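Local coordinates for uncharacterized protein (Bacillus cereus, PDB 4QVU) that is of unknown function but has a HIT-like fold, binds zinc, and may act as a UDP-glucose:hexose-1-phosphate uridylyltransferase, at residues His73-Thr78 with Thr189-Leu194; Leu107-Gly112 with Ser202-Phe207; Gln149-Ile154 with Ile179-Asn184. One frame throughout, in Å; residues are numbered along the deposited sequence.

Interaction 1: residues His73-Thr78 with Thr189-Leu194; sequences HIATYT and TVRYIL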
# COMPACT_ATOMS: atom_id res chain seq x y z
N HIS A 73 32.23 14.45 -3.82
CA HIS A 73 31.12 13.50 -3.95
C HIS A 73 30.43 13.72 -5.33
O HIS A 73 30.90 14.58 -6.10
CB HIS A 73 30.14 13.61 -2.76
CG HIS A 73 29.44 14.92 -2.63
ND1 HIS A 73 30.07 16.03 -2.12
CD2 HIS A 73 28.14 15.23 -2.87
CE1 HIS A 73 29.16 16.99 -2.10
NE2 HIS A 73 27.98 16.55 -2.54
N ILE A 74 29.35 12.94 -5.67
CA ILE A 74 28.65 12.96 -6.97
C ILE A 74 28.28 14.41 -7.40
O ILE A 74 28.56 14.76 -8.55
CB ILE A 74 27.39 12.05 -6.96
CG1 ILE A 74 27.81 10.56 -6.94
CG2 ILE A 74 26.47 12.33 -8.16
CD1 ILE A 74 26.70 9.53 -6.89
N ALA A 75 27.69 15.23 -6.52
CA ALA A 75 27.27 16.61 -6.83
C ALA A 75 28.45 17.54 -7.24
O ALA A 75 28.24 18.47 -8.02
CB ALA A 75 26.56 17.22 -5.64
N THR A 76 29.68 17.27 -6.74
CA THR A 76 30.89 18.07 -6.98
C THR A 76 31.68 17.59 -8.22
O THR A 76 32.18 18.46 -8.95
CB THR A 76 31.78 18.01 -5.71
OG1 THR A 76 31.08 18.65 -4.65
CG2 THR A 76 33.12 18.71 -5.88
N TYR A 77 31.82 16.26 -8.46
CA TYR A 77 32.61 15.65 -9.55
C TYR A 77 32.44 16.30 -10.93
O TYR A 77 31.33 16.71 -11.30
CB TYR A 77 32.29 14.15 -9.75
CG TYR A 77 32.50 13.25 -8.55
CD1 TYR A 77 33.54 13.49 -7.65
CD2 TYR A 77 31.74 12.11 -8.37
CE1 TYR A 77 33.75 12.66 -6.55
CE2 TYR A 77 31.93 11.27 -7.27
CZ TYR A 77 32.94 11.55 -6.37
OH TYR A 77 33.13 10.74 -5.28
N THR A 78 33.54 16.33 -11.72
CA THR A 78 33.52 16.84 -13.10
C THR A 78 32.73 15.85 -13.98
O THR A 78 32.52 14.70 -13.57
CB THR A 78 34.94 17.08 -13.66
OG1 THR A 78 35.70 15.87 -13.62
CG2 THR A 78 35.68 18.19 -12.94
N THR A 189 20.00 14.52 -10.61
CA THR A 189 18.99 14.11 -9.64
C THR A 189 19.58 14.21 -8.23
O THR A 189 18.89 14.72 -7.36
CB THR A 189 18.44 12.70 -9.95
OG1 THR A 189 18.02 12.63 -11.33
CG2 THR A 189 17.26 12.33 -9.05
N VAL A 190 20.84 13.79 -8.03
CA VAL A 190 21.54 13.87 -6.73
C VAL A 190 21.66 15.35 -6.32
O VAL A 190 21.30 15.69 -5.19
CB VAL A 190 22.92 13.15 -6.77
CG1 VAL A 190 23.85 13.61 -5.66
CG2 VAL A 190 22.74 11.63 -6.74
N ARG A 191 22.12 16.22 -7.25
CA ARG A 191 22.28 17.66 -7.04
C ARG A 191 20.96 18.28 -6.58
O ARG A 191 20.98 19.08 -5.65
CB ARG A 191 22.78 18.37 -8.31
CG ARG A 191 24.28 18.24 -8.49
CD ARG A 191 24.74 18.71 -9.85
NE ARG A 191 26.20 18.80 -9.90
CZ ARG A 191 26.92 18.93 -11.01
NH1 ARG A 191 26.33 18.94 -12.19
NH2 ARG A 191 28.24 19.01 -10.94
N TYR A 192 19.83 17.87 -7.19
CA TYR A 192 18.49 18.35 -6.82
C TYR A 192 18.14 17.91 -5.39
O TYR A 192 17.62 18.73 -4.63
CB TYR A 192 17.43 17.85 -7.82
CG TYR A 192 16.00 17.95 -7.31
CD1 TYR A 192 15.35 19.18 -7.25
CD2 TYR A 192 15.31 16.82 -6.89
CE1 TYR A 192 14.05 19.28 -6.77
CE2 TYR A 192 14.01 16.91 -6.40
CZ TYR A 192 13.38 18.14 -6.34
OH TYR A 192 12.11 18.22 -5.85
N ILE A 193 18.40 16.63 -5.04
CA ILE A 193 18.08 16.08 -3.71
C ILE A 193 18.87 16.85 -2.64
O ILE A 193 18.27 17.27 -1.64
CB ILE A 193 18.35 14.55 -3.63
CG1 ILE A 193 17.39 13.79 -4.57
CG2 ILE A 193 18.21 14.05 -2.17
CD1 ILE A 193 17.66 12.33 -4.70
N LEU A 194 20.16 17.08 -2.87
CA LEU A 194 21.01 17.77 -1.91
C LEU A 194 20.72 19.27 -1.82
O LEU A 194 21.04 19.87 -0.79
CB LEU A 194 22.50 17.58 -2.25
CG LEU A 194 23.05 16.16 -2.21
CD1 LEU A 194 24.49 16.14 -2.62
CD2 LEU A 194 22.90 15.53 -0.83
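A short turn at 73-78, with helical backbone angles at residues 74-76, comes up against the helical segment 189-194, and the CA atoms of Ala75 and Arg191 are 5.1 Å apart. The turn is tied by His73 O, which accepts from the backbone N of both Thr76 and Tyr77. Arg191 makes the polar link. Its CG is anti to the carbonyl carbon, and the chain runs extended to NE. On the way Arg191 CG passes Ala75 CB at 3.8 Å, so the aliphatic part packs on the methyl group. The guanidinium then grips Ala75 O side-on with two nitrogens. Arg191 NE lies 2.8 Å from Ala75 O, in the carbonyl plane and on a lone pair, with an N-H...O angle of 152°. Arg191 NH2 is 3.0 Å from the same oxygen, but it stands above the carbonyl plane and its bond is more bent, at 138°. The oxygen lies in the guanidinium plane, so the pair should limit rotation of the group. Arg191 NH1 also bonds Gln188 OE1.

The remaining contact is apolar. Ile74 and Val190 cross at about a right angle, with Ile74 CG2 3.8 Å from Val190 CG1. Both of these methyl groups are anti to their own backbone N. Leu194 reaches His73 tip to tip. Leu194 CD1 meets the edge of the imidazole, 3.5 Å from His73 NE2, and also touches the Ala75 methyl.

The turn lies in the loop that leads from strand 59-65 into helix 79-97, and Thr78 is the N-cap of that helix. Ile74, Val190 and Leu194 all rest on Tyr204 of strand 203-211. The contact thus sets the loop beside helix 179-195, with both seated on the central sheet.

Interaction 2: residues Leu107-Gly112 with Ser202-Phe207; sequences LYKNHG and SSYNLF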
# COMPACT_ATOMS: atom_id res chain seq x y z
N LEU A 107 24.86 -3.63 -6.88
CA LEU A 107 25.61 -2.38 -7.01
C LEU A 107 24.73 -1.28 -6.42
O LEU A 107 23.60 -1.05 -6.88
CB LEU A 107 26.02 -2.09 -8.48
CG LEU A 107 26.58 -0.67 -8.79
CD1 LEU A 107 27.89 -0.39 -8.07
CD2 LEU A 107 26.78 -0.48 -10.25
N TYR A 108 25.23 -0.62 -5.36
CA TYR A 108 24.48 0.43 -4.68
C TYR A 108 25.42 1.39 -3.94
O TYR A 108 26.60 1.09 -3.74
CB TYR A 108 23.43 -0.18 -3.70
CG TYR A 108 23.95 -0.64 -2.36
CD1 TYR A 108 24.65 -1.84 -2.24
CD2 TYR A 108 23.68 0.07 -1.20
CE1 TYR A 108 25.12 -2.28 -1.00
CE2 TYR A 108 24.14 -0.36 0.04
CZ TYR A 108 24.85 -1.54 0.14
OH TYR A 108 25.30 -1.98 1.36
N LYS A 109 24.88 2.55 -3.55
CA LYS A 109 25.58 3.61 -2.82
C LYS A 109 24.75 4.09 -1.64
O LYS A 109 23.52 4.10 -1.71
CB LYS A 109 25.90 4.79 -3.76
CG LYS A 109 26.73 5.87 -3.09
CD LYS A 109 26.95 7.13 -3.89
CE LYS A 109 27.77 8.07 -3.05
NZ LYS A 109 28.09 9.33 -3.75
N ASN A 110 25.44 4.52 -0.58
CA ASN A 110 24.87 5.15 0.62
C ASN A 110 25.57 6.49 0.80
O ASN A 110 26.80 6.54 0.70
CB ASN A 110 25.03 4.27 1.86
CG ASN A 110 24.52 2.86 1.75
OD1 ASN A 110 23.53 2.58 1.07
ND2 ASN A 110 25.16 1.94 2.45
N HIS A 111 24.81 7.58 0.99
CA HIS A 111 25.37 8.91 1.22
C HIS A 111 24.59 9.61 2.31
O HIS A 111 23.37 9.67 2.25
CB HIS A 111 25.37 9.74 -0.07
CG HIS A 111 25.97 11.10 0.09
ND1 HIS A 111 25.22 12.19 0.52
CD2 HIS A 111 27.24 11.52 -0.15
CE1 HIS A 111 26.06 13.22 0.55
NE2 HIS A 111 27.28 12.86 0.15
N GLY A 112 25.31 10.15 3.29
CA GLY A 112 24.73 10.89 4.39
C GLY A 112 24.47 10.05 5.64
O GLY A 112 24.52 8.82 5.58
N SER A 202 20.57 16.16 2.27
CA SER A 202 21.87 15.69 2.81
C SER A 202 22.12 14.15 2.67
O SER A 202 23.30 13.76 2.62
CB SER A 202 22.04 16.05 4.29
OG SER A 202 21.33 15.19 5.16
N SER A 203 21.07 13.30 2.65
CA SER A 203 21.21 11.84 2.54
C SER A 203 20.41 11.25 1.37
O SER A 203 19.27 11.66 1.12
CB SER A 203 20.76 11.14 3.82
OG SER A 203 21.54 11.51 4.94
N TYR A 204 21.00 10.24 0.71
CA TYR A 204 20.37 9.52 -0.39
C TYR A 204 21.01 8.16 -0.58
O TYR A 204 22.09 7.88 -0.05
CB TYR A 204 20.42 10.32 -1.72
CG TYR A 204 21.81 10.50 -2.30
CD1 TYR A 204 22.33 9.57 -3.20
CD2 TYR A 204 22.58 11.61 -1.99
CE1 TYR A 204 23.60 9.72 -3.74
CE2 TYR A 204 23.85 11.78 -2.54
CZ TYR A 204 24.36 10.84 -3.41
OH TYR A 204 25.61 10.99 -3.96
N ASN A 205 20.36 7.35 -1.41
CA ASN A 205 20.85 6.05 -1.84
C ASN A 205 20.75 5.91 -3.34
O ASN A 205 19.81 6.43 -3.95
CB ASN A 205 20.04 4.92 -1.21
CG ASN A 205 20.27 4.62 0.24
OD1 ASN A 205 19.34 4.65 1.03
ND2 ASN A 205 21.44 4.17 0.61
N LEU A 206 21.70 5.17 -3.92
CA LEU A 206 21.64 4.75 -5.32
C LEU A 206 21.46 3.28 -5.33
O LEU A 206 22.15 2.60 -4.57
CB LEU A 206 22.85 5.14 -6.19
CG LEU A 206 23.29 6.60 -6.30
CD1 LEU A 206 24.42 6.69 -7.29
CD2 LEU A 206 22.15 7.51 -6.76
N PHE A 207 20.54 2.77 -6.13
CA PHE A 207 20.35 1.33 -6.31
C PHE A 207 20.35 1.02 -7.78
O PHE A 207 19.64 1.68 -8.53
CB PHE A 207 19.08 0.79 -5.65
CG PHE A 207 18.98 1.07 -4.18
CD1 PHE A 207 19.76 0.37 -3.26
CD2 PHE A 207 18.11 2.04 -3.69
CE1 PHE A 207 19.69 0.64 -1.91
CE2 PHE A 207 18.03 2.30 -2.33
CZ PHE A 207 18.82 1.60 -1.45
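The parts of strands 104-111 and 203-211 that meet here run antiparallel, their axes 4.5 Å apart at the closest point. Lys109 with Leu206 and His111 with Tyr204 are the hydrogen-bonded pairs. Asn110 with Asn205, between them, and Tyr108 with Phe207, beyond Lys109, are non-hydrogen-bonded pairs, with side chains on the other face.

Lys109 can be followed outward. Lys109 CB lies 3.9 Å from Leu206 CB, its partner across the ladder. CG is anti to the backbone N, and the chain stays extended, which carries it obliquely up off the sheet, to cross the end of Tyr204. CD and CE come up to the phenol oxygen, Lys109 CE 3.7 Å from Tyr204 OH. Lys109 NZ donates a hydrogen bond to Tyr204 OH at 3.0 Å. Glu66 is a second, long and weak ionic partner of NZ.

The Tyr204 ring is also used by His111. His111 CB sits over one face of the ring, 3.7 Å from its centroid. The imidazole lies nearly parallel to the phenol, with planes 21° apart, but is slid aside so that the rings barely overlap. His111 ND1 makes a weak bond to Ser202 O. On the Tyr108 face, Asn205 ND2 donates to Lys109 O at 3.1 Å. That bond lies in the carbonyl plane, on a lone pair, and is nearly straight at 169°. Lys109 O also takes the Leu206 N-H, which comes from above the carbonyl plane. The Asn205 OD1 end is held by Arg222. Phe207 packs along Tyr108 CB, and its ring meets that of Tyr232 of a second subunit.

This antiparallel pair lies mid-sheet and joins the N-terminal and C-terminal halves of the protein. Such a continuous sheet is consistent with two HIT-like halves side by side, as in galactose-1-phosphate uridylyltransferases.

Interaction 3: residues Gln149-Ile154 with Ile179-Asn184; sequences QKNEHI and IDELAN. With ZN (zinc ion), chain B.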
# COMPACT_ATOMS: atom_id res chain seq x y z
N GLN A 149 11.71 13.50 -17.52
CA GLN A 149 12.47 13.58 -18.78
C GLN A 149 12.39 12.24 -19.48
O GLN A 149 12.46 11.21 -18.80
CB GLN A 149 13.94 13.97 -18.52
CG GLN A 149 14.15 15.39 -18.03
CD GLN A 149 14.15 16.40 -19.14
OE1 GLN A 149 15.12 16.53 -19.90
NE2 GLN A 149 13.08 17.19 -19.23
N LYS A 150 12.26 12.23 -20.82
CA LYS A 150 12.22 10.99 -21.61
C LYS A 150 12.55 11.26 -23.07
O LYS A 150 12.09 12.25 -23.64
CB LYS A 150 10.84 10.31 -21.50
CG LYS A 150 10.79 8.92 -22.14
CD LYS A 150 9.51 8.17 -21.83
CE LYS A 150 9.44 6.84 -22.55
NZ LYS A 150 10.54 5.90 -22.18
N ASN A 151 13.34 10.35 -23.67
CA ASN A 151 13.71 10.31 -25.08
C ASN A 151 13.96 8.83 -25.46
O ASN A 151 13.71 7.95 -24.64
CB ASN A 151 14.91 11.22 -25.41
CG ASN A 151 16.20 10.97 -24.65
OD1 ASN A 151 16.63 9.84 -24.43
ND2 ASN A 151 16.89 12.04 -24.32
N GLU A 152 14.43 8.57 -26.69
CA GLU A 152 14.73 7.22 -27.18
C GLU A 152 15.86 6.54 -26.38
O GLU A 152 15.84 5.31 -26.24
CB GLU A 152 15.13 7.26 -28.67
CG GLU A 152 13.97 7.44 -29.64
CD GLU A 152 14.34 7.33 -31.11
OE1 GLU A 152 15.55 7.44 -31.44
OE2 GLU A 152 13.42 7.16 -31.94
N HIS A 153 16.83 7.32 -25.86
CA HIS A 153 18.00 6.83 -25.12
C HIS A 153 17.75 6.60 -23.62
O HIS A 153 18.20 5.57 -23.09
CB HIS A 153 19.16 7.84 -25.23
CG HIS A 153 19.60 8.15 -26.62
ND1 HIS A 153 20.54 7.37 -27.27
CD2 HIS A 153 19.27 9.20 -27.41
CE1 HIS A 153 20.72 7.94 -28.45
NE2 HIS A 153 19.98 9.04 -28.58
N ILE A 154 17.12 7.57 -22.93
CA ILE A 154 16.94 7.54 -21.48
C ILE A 154 15.54 8.02 -21.04
O ILE A 154 14.84 8.74 -21.78
CB ILE A 154 18.06 8.41 -20.82
CG1 ILE A 154 18.24 8.12 -19.31
CG2 ILE A 154 17.91 9.91 -21.16
CD1 ILE A 154 19.53 8.57 -18.73
N ILE A 179 25.31 5.00 -21.20
CA ILE A 179 25.85 4.99 -19.84
C ILE A 179 26.29 6.43 -19.41
O ILE A 179 26.10 6.77 -18.24
CB ILE A 179 27.00 3.96 -19.71
CG1 ILE A 179 27.41 3.74 -18.23
CG2 ILE A 179 28.20 4.24 -20.67
CD1 ILE A 179 28.13 2.48 -17.97
N ASP A 180 26.82 7.25 -20.34
CA ASP A 180 27.24 8.62 -20.03
C ASP A 180 26.01 9.52 -19.79
O ASP A 180 26.10 10.50 -19.04
CB ASP A 180 28.12 9.20 -21.14
CG ASP A 180 29.49 8.54 -21.27
OD1 ASP A 180 29.95 7.92 -20.28
OD2 ASP A 180 30.13 8.73 -22.33
N GLU A 181 24.86 9.17 -20.40
CA GLU A 181 23.61 9.90 -20.21
C GLU A 181 23.05 9.58 -18.84
O GLU A 181 22.55 10.48 -18.17
CB GLU A 181 22.60 9.57 -21.32
CG GLU A 181 23.04 10.03 -22.69
CD GLU A 181 22.07 9.69 -23.81
OE1 GLU A 181 21.04 10.38 -23.93
OE2 GLU A 181 22.37 8.75 -24.58
N LEU A 182 23.18 8.30 -18.41
CA LEU A 182 22.76 7.79 -17.09
C LEU A 182 23.53 8.53 -16.00
O LEU A 182 22.90 9.11 -15.11
CB LEU A 182 23.00 6.26 -17.02
CG LEU A 182 22.64 5.50 -15.72
CD1 LEU A 182 21.15 5.46 -15.51
CD2 LEU A 182 23.15 4.07 -15.78
N ALA A 183 24.87 8.59 -16.12
CA ALA A 183 25.81 9.27 -15.22
C ALA A 183 25.44 10.75 -15.02
O ALA A 183 25.50 11.24 -13.89
CB ALA A 183 27.23 9.16 -15.77
N ASN A 184 25.03 11.43 -16.11
CA ASN A 184 24.62 12.84 -16.05
C ASN A 184 23.29 12.99 -15.31
O ASN A 184 23.16 13.91 -14.50
CB ASN A 184 24.51 13.45 -17.46
CG ASN A 184 24.19 14.93 -17.44
OD1 ASN A 184 24.92 15.75 -16.85
ND2 ASN A 184 23.09 15.31 -18.09
ZN ZN B . 22.17 7.08 -25.69
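Glu181 contributes the largest buried surface to this contact, followed by Ile154 and His153. Glu181 stands in the first turn of helix 179-195. Its CG is anti to the carbonyl carbon, and the chain is extended beyond CG (chi2 179°). The carboxylate is thereby carried from the helix to the zinc ion, and Glu181 OE2 binds ZN at 2.0 Å. His153 approaches from the loop, and His153 ND1 binds 2.3 Å from ZN. In the model the zinc sits well out of the imidazole plane. The ring is turned 62° from the carboxylate plane, and the two side chains cross obliquely. Glu181 OE2 also comes within 3.4 Å of His153 CB, so the groups touch as well as share the metal. Cys178, just before the helix, completes the set of protein ligands through SG. The positive metal would be expected to favour ionised Glu181 and Cys178.

Ile154 makes the packing part of the contact, against the helix backbone. Its CG1 is anti to the backbone N, and Ile154 CD1 lies 3.6 Å from Glu181 O. Leu182 N is also close to CD1. The loop that presents His153 is held by Asn151. Asn151 OD1 accepts from Ile154 N at 2.8 Å in a nearly straight bond (162°), an Asx motif, and has a weak bond from His153 N. Asn151 N in turn donates to Ile154 O, which closes the turn.

The loop connects strands 145-150 and 154-159 at one edge of the sheet. Ile154 and Leu182 both pack on Ile171 and Ile173 of strand 169-173. On another side of the helix, Ile179, Asp180 and Ala183 meet helix 79-97, and Asp180 forms a salt bridge with Arg87.

Overall arrangement
Interaction 2 is the buried core of the set, its centre about 6 Å from the centre of the chain. Interactions 1 and 3 lie farther out, partly buried, and share helix 179-195. Interactions 1 and 2 touch directly: Ile74 packs on Lys109 and Leu206, with Tyr204 as the shared floor, so the loop and helix cover one face of the strand pair. Interaction 3 is near the start of the same helix, about 16 Å from interaction 1 between centres, and does not touch it. The chemistry follows position. A backbone ladder joins the strands, an arginine gripping a carbonyl joins loop to helix, and metal coordination joins the outer loop to the start of the helix.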